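PDB 4IRT: uncharacterized protein from Bacteroides ovatus, which is of uncharacterised function but, as a BNR-repeat protein of the beta-propeller clan, is a putative neuraminidase that may act on sialylated glycans. Local coordinates for residues S194-E199 with E204-I209; I169-D172 with N178-W181; T268-P273 with W290-I295; I209-S214 with Y222-E227. One frame throughout, in Å; residues are numbered along the deposited sequence. Where two conformers were deposited one is given.

All four contacts fall within the BNR-repeat range of a chain built from successive four-stranded antiparallel sheets, consistent with a beta propeller. Along the chain they come in the order interaction 2, 1, 4, 3. Interactions 1, 2 and 4 reach one sheet, that of strands 178-185, 191-198, 206-214 and 239-242: interactions 1 and 2 have centres about 10 Å apart, on neighbouring strands, whereas interactions 1 and 4 share strand 206-214 and I209, with centres about 17 Å apart. Interaction 3 links two strands of the next sheet and touches this one through I209 and Y211. Interaction 1 holds the hairpin, while interactions 2 and 4 pack connecting loops on the same sheet.

Interaction 1: S194-E199 with E204-I209; sequences SWVWRE and ETNHDI
The beta hairpin of strands 191-198 and 206-214 forms this contact, with W197 and H207 as an antiparallel hydrogen-bonded pair: W197 N gives its hydrogen to H207 O at 3.0 Å, and H207 N returns one to W197 O at 2.8 Å. E199 N donates to T205 O from above the carbonyl plane, off its lone pairs. The H207 ring lies against W197, whose CB sits over one ring face, 3.8 Å from the centroid, a CH-pi contact. Both imidazole nitrogens are used close to the ring plane: NE2 meets E199 OE1 at 2.7 Å on the anti side of the carboxylate, while ND1 donates to OD2 of D208. These two bonds fix the ring's rotation.

These strands are the two central ones of a four-stranded sheet in a propeller-like fold. W197 and H207 sit on one face, R198 and N206 on the other, but regular alternation breaks at D208, whose phi is positive (69°). R198 NE donates to N206 OD1 at 2.8 Å with the oxygen near the guanidinium plane, although the amide plane is turned 42° from it. A bend at chi3 (-75°) turns the end of the arginine chain, and N252 accepts a further bond from R198 NH2. Asparagine suits this place because its amide also donates, through ND2, to L250 O and to N252 OD1.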
# COMPACT_ATOMS: atom_id res chain seq x y z
N SER A 194 -1.01 6.44 -9.19
CA SER A 194 -2.04 7.47 -8.94
C SER A 194 -1.69 8.25 -7.68
O SER A 194 -0.90 7.78 -6.82
CB SER A 194 -3.44 6.86 -8.83
OG SER A 194 -3.49 5.86 -7.84
N TRP A 195 -2.28 9.44 -7.55
CA TRP A 195 -1.98 10.33 -6.44
C TRP A 195 -3.03 11.39 -6.26
O TRP A 195 -3.82 11.62 -7.15
CB TRP A 195 -0.60 10.99 -6.62
CG TRP A 195 -0.45 11.98 -7.71
CD1 TRP A 195 -0.51 13.37 -7.58
CD2 TRP A 195 -0.12 11.73 -9.09
NE1 TRP A 195 -0.27 13.97 -8.79
CE2 TRP A 195 -0.02 13.00 -9.73
CE3 TRP A 195 0.04 10.57 -9.85
CZ2 TRP A 195 0.22 13.12 -11.10
CZ3 TRP A 195 0.32 10.70 -11.24
CH2 TRP A 195 0.41 11.96 -11.84
N VAL A 196 -3.01 12.01 -5.09
CA VAL A 196 -3.78 13.21 -4.80
C VAL A 196 -2.78 14.32 -4.54
O VAL A 196 -1.62 14.07 -4.14
CB VAL A 196 -4.70 13.05 -3.55
CG1 VAL A 196 -5.57 11.79 -3.71
CG2 VAL A 196 -3.90 13.02 -2.26
N TRP A 197 -3.20 15.54 -4.82
CA TRP A 197 -2.42 16.67 -4.45
C TRP A 197 -2.76 17.06 -3.04
O TRP A 197 -3.89 16.89 -2.59
CB TRP A 197 -2.73 17.85 -5.35
CG TRP A 197 -2.37 17.63 -6.79
CD1 TRP A 197 -3.24 17.61 -7.84
CD2 TRP A 197 -1.05 17.48 -7.35
NE1 TRP A 197 -2.54 17.44 -9.02
CE2 TRP A 197 -1.20 17.36 -8.75
CE3 TRP A 197 0.24 17.45 -6.81
CZ2 TRP A 197 -0.09 17.23 -9.62
CZ3 TRP A 197 1.32 17.32 -7.67
CH2 TRP A 197 1.15 17.20 -9.06
N ARG A 198 -1.78 17.60 -2.32
CA ARG A 198 -2.10 18.33 -1.10
C ARG A 198 -1.53 19.72 -1.22
O ARG A 198 -0.32 19.89 -1.30
CB ARG A 198 -1.58 17.70 0.17
CG ARG A 198 -2.22 18.42 1.36
CD ARG A 198 -1.75 17.98 2.71
NE ARG A 198 -2.31 16.69 3.09
CZ ARG A 198 -2.07 16.13 4.25
NH1 ARG A 198 -1.36 16.78 5.16
NH2 ARG A 198 -2.56 14.93 4.53
N GLU A 199 -2.40 20.71 -1.15
CA GLU A 199 -2.05 22.05 -1.50
C GLU A 199 -1.15 22.73 -0.45
O GLU A 199 -0.19 23.39 -0.82
CB GLU A 199 -3.31 22.85 -1.78
CG GLU A 199 -3.13 23.98 -2.75
CD GLU A 199 -2.46 23.62 -4.08
OE1 GLU A 199 -2.56 22.49 -4.60
OE2 GLU A 199 -1.87 24.51 -4.65
N GLU A 204 -7.24 18.85 4.92
CA GLU A 204 -8.40 19.30 4.15
C GLU A 204 -8.08 19.95 2.81
O GLU A 204 -9.00 20.23 2.04
CB GLU A 204 -9.31 20.24 4.98
CG GLU A 204 -8.66 21.57 5.37
CD GLU A 204 -7.92 21.53 6.70
OE1 GLU A 204 -7.48 20.43 7.15
OE2 GLU A 204 -7.75 22.66 7.27
N THR A 205 -6.79 20.21 2.56
CA THR A 205 -6.35 20.79 1.31
C THR A 205 -5.89 19.72 0.29
O THR A 205 -5.34 20.06 -0.75
CB THR A 205 -5.26 21.89 1.51
OG1 THR A 205 -3.99 21.32 1.85
CG2 THR A 205 -5.68 22.89 2.57
N ASN A 206 -6.13 18.44 0.59
CA ASN A 206 -6.03 17.39 -0.43
C ASN A 206 -7.06 17.68 -1.53
O ASN A 206 -8.17 18.16 -1.25
CB ASN A 206 -6.40 16.01 0.14
CG ASN A 206 -5.38 15.43 1.09
OD1 ASN A 206 -4.19 15.82 1.14
ND2 ASN A 206 -5.85 14.43 1.86
N HIS A 207 -6.67 17.43 -2.77
CA HIS A 207 -7.60 17.53 -3.87
C HIS A 207 -7.15 16.70 -5.06
O HIS A 207 -5.94 16.54 -5.29
CB HIS A 207 -7.80 18.99 -4.27
CG HIS A 207 -6.54 19.70 -4.69
ND1 HIS A 207 -6.16 19.81 -6.01
CD2 HIS A 207 -5.61 20.37 -3.98
CE1 HIS A 207 -5.04 20.51 -6.09
NE2 HIS A 207 -4.68 20.86 -4.86
N ASP A 208 -8.15 16.21 -5.80
CA ASP A 208 -7.99 15.49 -7.08
C ASP A 208 -7.35 14.10 -6.96
O ASP A 208 -6.68 13.79 -5.98
CB ASP A 208 -7.18 16.35 -8.08
CG ASP A 208 -7.88 17.66 -8.41
OD1 ASP A 208 -9.10 17.64 -8.73
OD2 ASP A 208 -7.22 18.72 -8.35
N ILE A 209 -7.63 13.27 -7.96
CA ILE A 209 -6.98 11.99 -8.18
C ILE A 209 -6.41 11.97 -9.58
O ILE A 209 -7.16 12.09 -10.58
CB ILE A 209 -7.94 10.79 -7.98
CG1 ILE A 209 -8.63 10.89 -6.60
CG2 ILE A 209 -7.17 9.48 -8.12
CD1 ILE A 209 -9.54 9.73 -6.23

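Interaction 2: I169-D172 with N178-W181; sequences ILID and NAYW. With EDO (1,2-ethanediol), chain K.
With chi1 at -58°, I171 sets CG1 anti to its carbonyl carbon and CG2 anti to its backbone N, so that the two branches of the side chain spread toward different neighbours on strand 178-185. CG2 meets the methyl group of A179, 4.0 Å from its CB. The longer branch, extended at chi2 (171°), carries CD1 toward the six-membered part of the W181 indole, 4.5 Å from CE3, a looser contact at an oblique angle to the ring. The tryptophan's own chi1 (55°) helps turn that six-membered ring toward I171.

The contact is apolar from side to side. A beta-branched isoleucine offers two arms to two partners; alanine, one of the two, presents only a methyl, which CG2 can meet, and the broad indole supplies a wall. I171 belongs to the connection that leads from strand 162-167, the outermost strand of one four-stranded sheet, into strand 178-185, the first of the next, the kind of link that joins consecutive blades in a propeller fold. Its side chain also rests on L151 of the preceding sheet and on W195 and W197 of the following one, so it packs against both, and W181 too touches L151.

A molecule of 1,2-ethanediol, probably from the crystallisation liquor, lies beside the group. Its O2 donates to I171 O at 2.7 Å, while its C2 comes within 3.6 Å of W181 CZ3 and its C1 within 3.8 Å of A179 CB. Further hydrogen bonds tie the diol to L151 N and G149 O, satisfying polar backbone atoms next to this apolar cluster.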
# COMPACT_ATOMS: atom_id res chain seq x y z
N ILE A 169 12.85 13.13 -10.61
CA ILE A 169 11.63 13.93 -10.50
C ILE A 169 10.54 13.45 -11.47
O ILE A 169 10.58 13.72 -12.68
CB ILE A 169 11.88 15.43 -10.68
CG1 ILE A 169 13.12 15.89 -9.89
CG2 ILE A 169 10.65 16.20 -10.22
CD1 ILE A 169 13.32 17.39 -9.88
N LEU A 170 9.56 12.77 -10.90
CA LEU A 170 8.45 12.22 -11.64
C LEU A 170 7.20 13.07 -11.45
O LEU A 170 6.54 13.40 -12.43
CB LEU A 170 8.20 10.79 -11.17
CG LEU A 170 7.10 10.01 -11.86
CD1 LEU A 170 7.24 10.06 -13.38
CD2 LEU A 170 7.14 8.57 -11.38
N ILE A 171 6.90 13.42 -10.19
CA ILE A 171 5.78 14.29 -9.86
C ILE A 171 6.37 15.56 -9.27
O ILE A 171 7.18 15.51 -8.34
CB ILE A 171 4.82 13.64 -8.86
CG1 ILE A 171 4.25 12.32 -9.38
CG2 ILE A 171 3.65 14.55 -8.56
CD1 ILE A 171 3.47 11.55 -8.32
N ASP A 172 6.00 16.70 -9.85
CA ASP A 172 6.58 17.98 -9.50
C ASP A 172 5.54 18.81 -8.76
O ASP A 172 4.54 19.21 -9.34
CB ASP A 172 7.02 18.71 -10.79
CG ASP A 172 7.86 19.95 -10.53
OD1 ASP A 172 8.12 20.32 -9.35
OD2 ASP A 172 8.27 20.57 -11.55
N ASN A 178 2.42 19.29 -2.22
CA ASN A 178 2.87 17.93 -2.09
C ASN A 178 1.94 17.01 -2.87
O ASN A 178 0.82 17.39 -3.26
CB ASN A 178 2.90 17.51 -0.61
CG ASN A 178 4.00 18.20 0.20
OD1 ASN A 178 3.74 18.98 1.10
ND2 ASN A 178 5.22 17.90 -0.14
N ALA A 179 2.39 15.77 -3.05
CA ALA A 179 1.56 14.67 -3.53
C ALA A 179 1.64 13.49 -2.57
O ALA A 179 2.64 13.36 -1.84
CB ALA A 179 2.03 14.24 -4.90
N TYR A 180 0.59 12.66 -2.56
CA TYR A 180 0.57 11.36 -1.90
C TYR A 180 0.09 10.36 -2.91
O TYR A 180 -0.98 10.53 -3.49
CB TYR A 180 -0.35 11.35 -0.69
CG TYR A 180 0.17 12.25 0.38
CD1 TYR A 180 1.08 11.77 1.33
CD2 TYR A 180 -0.22 13.57 0.44
CE1 TYR A 180 1.59 12.62 2.31
CE2 TYR A 180 0.28 14.41 1.42
CZ TYR A 180 1.19 13.93 2.34
OH TYR A 180 1.68 14.81 3.29
N TRP A 181 0.91 9.33 -3.10
CA TRP A 181 0.75 8.40 -4.21
C TRP A 181 0.56 6.96 -3.77
O TRP A 181 0.80 6.62 -2.63
CB TRP A 181 1.97 8.49 -5.15
CG TRP A 181 3.29 8.27 -4.43
CD1 TRP A 181 3.87 7.10 -4.11
CD2 TRP A 181 4.17 9.31 -3.95
NE1 TRP A 181 5.07 7.33 -3.42
CE2 TRP A 181 5.26 8.69 -3.33
CE3 TRP A 181 4.10 10.70 -3.97
CZ2 TRP A 181 6.28 9.41 -2.73
CZ3 TRP A 181 5.10 11.42 -3.40
CH2 TRP A 181 6.19 10.78 -2.77
C1 EDO K . 5.42 15.91 -5.28
O1 EDO K . 6.26 16.73 -4.46
C2 EDO K . 5.90 14.45 -5.24
O2 EDO K . 7.17 14.29 -5.89

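Interaction 3: T268-P273 with W290-I295; sequences TYWREP and WHQRQI
W270 and Q292 make the closer half of this contact, for the amide oxygen OE1 of Q292 lies 3.5 Å from CZ2 of W270, at the edge of the indole and near its plane. The glutamine arrives roughly at a right angle to the tryptophan, its amide plane turned 49° from the ring. Beyond CG its chain is extended (chi2 174°), which gives it the reach to arrive there. The tryptophan is buried, packed by V283, L244, C242 and I209 and held in a cation-pi pair with R281, whereas Q292 is exposed and suits strand 290-294, the outermost strand of its sheet within the chain.

The other half is looser and depends on solvent. E272 and Q294 come no nearer than 3.7 Å, from E272 CD to Q294 OE1, with their planes 62° apart. Two oxygens would not bond directly, and one water joins them, donating to E272 OE2 at 2.8 Å and to Q294 OE1 at 2.7 Å. The other ends have firm partners: E272 OE1 forms a salt bridge with R281, and Q294 NE2 donates to T296 O. W270 and, from the loop that follows, E272 thus reach across strand 278-285, one of the two inner strands of a four-stranded antiparallel sheet, consistent with a propeller blade.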
# COMPACT_ATOMS: atom_id res chain seq x y z
N THR A 268 -10.45 4.53 -2.45
CA THR A 268 -10.29 5.65 -1.56
C THR A 268 -11.63 6.02 -0.95
O THR A 268 -12.58 5.21 -0.98
CB THR A 268 -9.59 6.87 -2.24
OG1 THR A 268 -9.30 7.86 -1.27
CG2 THR A 268 -10.49 7.50 -3.34
N TYR A 269 -11.70 7.21 -0.34
CA TYR A 269 -12.95 7.74 0.17
C TYR A 269 -13.03 9.27 0.11
O TYR A 269 -12.01 9.96 0.05
CB TYR A 269 -13.29 7.22 1.57
CG TYR A 269 -12.36 7.60 2.73
CD1 TYR A 269 -12.37 8.89 3.27
CD2 TYR A 269 -11.52 6.66 3.30
CE1 TYR A 269 -11.55 9.23 4.33
CE2 TYR A 269 -10.67 6.97 4.39
CZ TYR A 269 -10.68 8.25 4.88
OH TYR A 269 -9.88 8.60 5.94
N TRP A 270 -14.25 9.77 0.06
CA TRP A 270 -14.57 11.20 0.14
C TRP A 270 -16.10 11.35 0.35
O TRP A 270 -16.85 10.40 0.15
CB TRP A 270 -14.06 11.96 -1.10
CG TRP A 270 -14.80 11.63 -2.41
CD1 TRP A 270 -16.00 12.16 -2.83
CD2 TRP A 270 -14.36 10.78 -3.47
NE1 TRP A 270 -16.34 11.65 -4.06
CE2 TRP A 270 -15.35 10.81 -4.48
CE3 TRP A 270 -13.20 10.03 -3.69
CZ2 TRP A 270 -15.23 10.08 -5.65
CZ3 TRP A 270 -13.11 9.28 -4.86
CH2 TRP A 270 -14.10 9.32 -5.81
N ARG A 271 -16.55 12.55 0.73
CA ARG A 271 -17.99 12.78 0.99
C ARG A 271 -18.79 13.26 -0.23
O ARG A 271 -18.24 13.85 -1.18
CB ARG A 271 -18.22 13.77 2.15
CG ARG A 271 -17.85 15.22 1.87
CD ARG A 271 -18.24 16.14 3.03
NE ARG A 271 -17.76 17.50 2.76
CZ ARG A 271 -18.40 18.40 2.00
NH1 ARG A 271 -19.57 18.11 1.45
NH2 ARG A 271 -17.84 19.59 1.76
N GLU A 272 -20.08 12.97 -0.22
CA GLU A 272 -21.02 13.63 -1.14
C GLU A 272 -21.11 15.13 -0.85
O GLU A 272 -20.93 15.56 0.30
CB GLU A 272 -22.40 12.98 -1.04
CG GLU A 272 -22.47 11.55 -1.48
CD GLU A 272 -22.19 11.38 -2.96
OE1 GLU A 272 -21.00 11.41 -3.36
OE2 GLU A 272 -23.17 11.23 -3.72
N PRO A 273 -21.41 15.95 -1.88
CA PRO A 273 -21.50 17.39 -1.65
C PRO A 273 -22.55 17.74 -0.60
O PRO A 273 -22.29 18.58 0.28
CB PRO A 273 -21.86 17.98 -3.02
CG PRO A 273 -21.97 16.84 -3.97
CD PRO A 273 -21.52 15.59 -3.30
N TRP A 290 -12.93 7.14 -17.53
CA TRP A 290 -12.91 7.00 -16.06
C TRP A 290 -14.34 6.94 -15.50
O TRP A 290 -15.27 7.56 -16.03
CB TRP A 290 -12.15 8.15 -15.40
CG TRP A 290 -10.67 8.10 -15.60
CD1 TRP A 290 -9.94 8.83 -16.52
CD2 TRP A 290 -9.72 7.31 -14.89
NE1 TRP A 290 -8.62 8.54 -16.40
CE2 TRP A 290 -8.45 7.61 -15.41
CE3 TRP A 290 -9.83 6.38 -13.85
CZ2 TRP A 290 -7.31 7.00 -14.94
CZ3 TRP A 290 -8.70 5.80 -13.39
CH2 TRP A 290 -7.46 6.11 -13.92
N HIS A 291 -14.50 6.13 -14.46
CA HIS A 291 -15.77 5.93 -13.78
C HIS A 291 -15.54 5.99 -12.29
O HIS A 291 -14.42 5.83 -11.83
CB HIS A 291 -16.34 4.53 -14.10
CG HIS A 291 -16.44 4.23 -15.57
ND1 HIS A 291 -17.52 4.63 -16.33
CD2 HIS A 291 -15.62 3.55 -16.40
CE1 HIS A 291 -17.34 4.23 -17.58
NE2 HIS A 291 -16.20 3.57 -17.65
N GLN A 292 -16.61 6.22 -11.54
CA GLN A 292 -16.58 6.21 -10.10
C GLN A 292 -17.81 5.48 -9.58
O GLN A 292 -18.87 5.52 -10.22
CB GLN A 292 -16.58 7.64 -9.54
CG GLN A 292 -17.82 8.45 -9.95
CD GLN A 292 -17.91 9.83 -9.27
OE1 GLN A 292 -17.73 9.96 -8.07
NE2 GLN A 292 -18.27 10.84 -10.06
N ARG A 293 -17.67 4.80 -8.45
CA ARG A 293 -18.83 4.29 -7.73
C ARG A 293 -18.62 4.44 -6.24
O ARG A 293 -17.48 4.37 -5.73
CB ARG A 293 -19.11 2.83 -8.10
CG ARG A 293 -19.45 2.57 -9.58
CD ARG A 293 -20.88 2.93 -9.93
NE ARG A 293 -21.21 2.47 -11.28
CZ ARG A 293 -20.91 3.17 -12.37
NH1 ARG A 293 -20.29 4.33 -12.24
NH2 ARG A 293 -21.23 2.71 -13.58
N GLN A 294 -19.73 4.64 -5.55
CA GLN A 294 -19.77 4.66 -4.09
C GLN A 294 -20.07 3.23 -3.59
O GLN A 294 -20.97 2.55 -4.09
CB GLN A 294 -20.85 5.60 -3.62
CG GLN A 294 -20.97 5.73 -2.10
CD GLN A 294 -22.06 6.73 -1.70
OE1 GLN A 294 -22.36 7.67 -2.45
NE2 GLN A 294 -22.61 6.55 -0.51
N ILE A 295 -19.33 2.80 -2.59
CA ILE A 295 -19.32 1.41 -2.17
C ILE A 295 -20.34 1.14 -1.07
O ILE A 295 -21.06 0.15 -1.16
CB ILE A 295 -17.93 0.98 -1.64
CG1 ILE A 295 -16.82 1.33 -2.62
CG2 ILE A 295 -17.92 -0.51 -1.31
CD1 ILE A 295 -16.96 0.73 -4.00
O HOH W 1 -22.48 8.73 -4.88

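Interaction 4: I209-S214 with Y222-E227; sequences ICYARS and YKTSGE. With EDO (1,2-ethanediol), chain M.
R213, Y222 and T224 bury more surface here than the other residues, and the first of them works through both its backbone and its guanidinium. Its backbone pairs with Y222 as a single antiparallel hydrogen-bonded bridge: Y222 N donates to R213 O at 2.7 Å, nearly in line with the carbonyl, and R213 N donates to Y222 O at 3.1 Å. R213 O also lies at the edge of the Y222 ring, near its plane. The chain of R213 runs extended to NE (chi2 170°), carrying the guanidinium across to T224, whose CA lies over one of its faces, 3.4 Å from NH2. The threonine's own CG2 packs obliquely on the Y211 ring, 3.6 Å from CE2, and its OG1 is bonded to E239.

The bridge ties the loop after strand 206-214 back alongside the end of that strand, on the edge where Y211 pairs with E239 in the four-stranded sheet of this propeller-like fold. Directly afterwards the chain reverses in a type I beta turn from K223 to G226, closed by G226 N to K223 O; glycine suits the last place because its positive phi (104°) would jam a side chain against the carbonyl before it.

Arginine also satisfies several acceptors. R213 NH1 donates to Y211 OH at 2.9 Å, tilted from the guanidinium plane; H192 is a further partner of that hydroxyl. A 1,2-ethanediol molecule, probably from the crystallisation liquor, bridges strand and turn: R213 NE donates to its O1 at 2.9 Å, R213 NH2 to its O2 at 3.1 Å, and O1, 3.5 Å from Y222 CB, in turn donates to K223 O.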
# COMPACT_ATOMS: atom_id res chain seq x y z
N ILE A 209 -7.63 13.27 -7.96
CA ILE A 209 -6.98 11.99 -8.18
C ILE A 209 -6.41 11.97 -9.58
O ILE A 209 -7.16 12.09 -10.58
CB ILE A 209 -7.94 10.79 -7.98
CG1 ILE A 209 -8.63 10.89 -6.60
CG2 ILE A 209 -7.17 9.48 -8.12
CD1 ILE A 209 -9.54 9.73 -6.23
N CYS A 210 -5.10 11.78 -9.67
CA CYS A 210 -4.37 11.83 -10.94
C CYS A 210 -3.74 10.46 -11.24
O CYS A 210 -3.62 9.62 -10.37
CB CYS A 210 -3.27 12.90 -10.89
SG CYS A 210 -3.88 14.60 -10.65
N TYR A 211 -3.30 10.25 -12.48
CA TYR A 211 -2.90 8.92 -12.92
C TYR A 211 -1.80 8.99 -13.98
O TYR A 211 -1.82 9.86 -14.82
CB TYR A 211 -4.11 8.19 -13.51
CG TYR A 211 -3.77 6.84 -14.09
CD1 TYR A 211 -3.64 5.72 -13.27
CD2 TYR A 211 -3.58 6.68 -15.45
CE1 TYR A 211 -3.31 4.49 -13.79
CE2 TYR A 211 -3.23 5.45 -15.98
CZ TYR A 211 -3.12 4.35 -15.16
OH TYR A 211 -2.84 3.10 -15.67
N ALA A 212 -0.89 8.02 -13.95
CA ALA A 212 0.03 7.79 -15.02
C ALA A 212 0.43 6.33 -15.03
O ALA A 212 0.26 5.65 -14.03
CB ALA A 212 1.27 8.66 -14.84
N ARG A 213 0.91 5.86 -16.17
CA ARG A 213 1.46 4.49 -16.26
C ARG A 213 2.67 4.39 -17.16
O ARG A 213 2.85 5.19 -18.07
CB ARG A 213 0.39 3.49 -16.69
CG ARG A 213 -0.31 3.82 -18.01
CD ARG A 213 -1.15 2.62 -18.42
NE ARG A 213 -2.10 2.88 -19.51
CZ ARG A 213 -3.41 2.76 -19.41
NH1 ARG A 213 -4.00 2.44 -18.26
NH2 ARG A 213 -4.15 2.98 -20.48
N SER A 214 3.50 3.39 -16.92
CA SER A 214 4.73 3.19 -17.67
C SER A 214 4.82 1.74 -18.11
O SER A 214 4.65 0.81 -17.30
CB SER A 214 5.96 3.48 -16.82
OG SER A 214 7.14 3.19 -17.58
N TYR A 222 2.80 7.43 -19.58
CA TYR A 222 1.65 7.66 -20.48
C TYR A 222 0.36 7.97 -19.75
O TYR A 222 0.16 7.57 -18.61
CB TYR A 222 1.45 6.44 -21.39
CG TYR A 222 2.51 6.37 -22.48
CD1 TYR A 222 3.78 5.86 -22.22
CD2 TYR A 222 2.26 6.86 -23.77
CE1 TYR A 222 4.76 5.82 -23.20
CE2 TYR A 222 3.23 6.81 -24.76
CZ TYR A 222 4.48 6.29 -24.47
OH TYR A 222 5.47 6.28 -25.44
N LYS A 223 -0.54 8.66 -20.45
CA LYS A 223 -1.91 8.80 -20.03
C LYS A 223 -2.71 7.64 -20.62
O LYS A 223 -2.26 7.00 -21.58
CB LYS A 223 -2.48 10.12 -20.53
CG LYS A 223 -1.72 11.35 -20.03
CD LYS A 223 -2.50 12.63 -20.32
CE LYS A 223 -1.78 13.86 -19.81
NZ LYS A 223 -2.60 15.11 -19.81
N THR A 224 -3.88 7.39 -20.06
CA THR A 224 -4.78 6.34 -20.58
C THR A 224 -5.17 6.59 -22.03
O THR A 224 -5.42 5.64 -22.81
CB THR A 224 -6.11 6.27 -19.79
OG1 THR A 224 -6.77 7.53 -19.86
CG2 THR A 224 -5.89 5.82 -18.34
N SER A 225 -5.27 7.87 -22.38
CA SER A 225 -5.70 8.30 -23.69
C SER A 225 -4.56 8.22 -24.72
O SER A 225 -4.76 8.56 -25.88
CB SER A 225 -6.30 9.71 -23.61
OG SER A 225 -5.53 10.59 -22.79
N GLY A 226 -3.37 7.79 -24.29
CA GLY A 226 -2.28 7.46 -25.21
C GLY A 226 -1.15 8.47 -25.33
O GLY A 226 -0.10 8.14 -25.89
N GLU A 227 -1.33 9.68 -24.79
CA GLU A 227 -0.26 10.67 -24.88
C GLU A 227 0.90 10.27 -23.97
O GLU A 227 0.71 9.82 -22.84
CB GLU A 227 -0.73 12.07 -24.48
CG GLU A 227 -1.91 12.60 -25.29
CD GLU A 227 -3.27 12.20 -24.72
OE1 GLU A 227 -3.35 11.25 -23.89
OE2 GLU A 227 -4.27 12.83 -25.11
C1 EDO M . -1.48 4.40 -23.28
O1 EDO M . -1.27 4.31 -21.86
C2 EDO M . -1.86 3.07 -23.92
O2 EDO M . -3.07 2.58 -23.33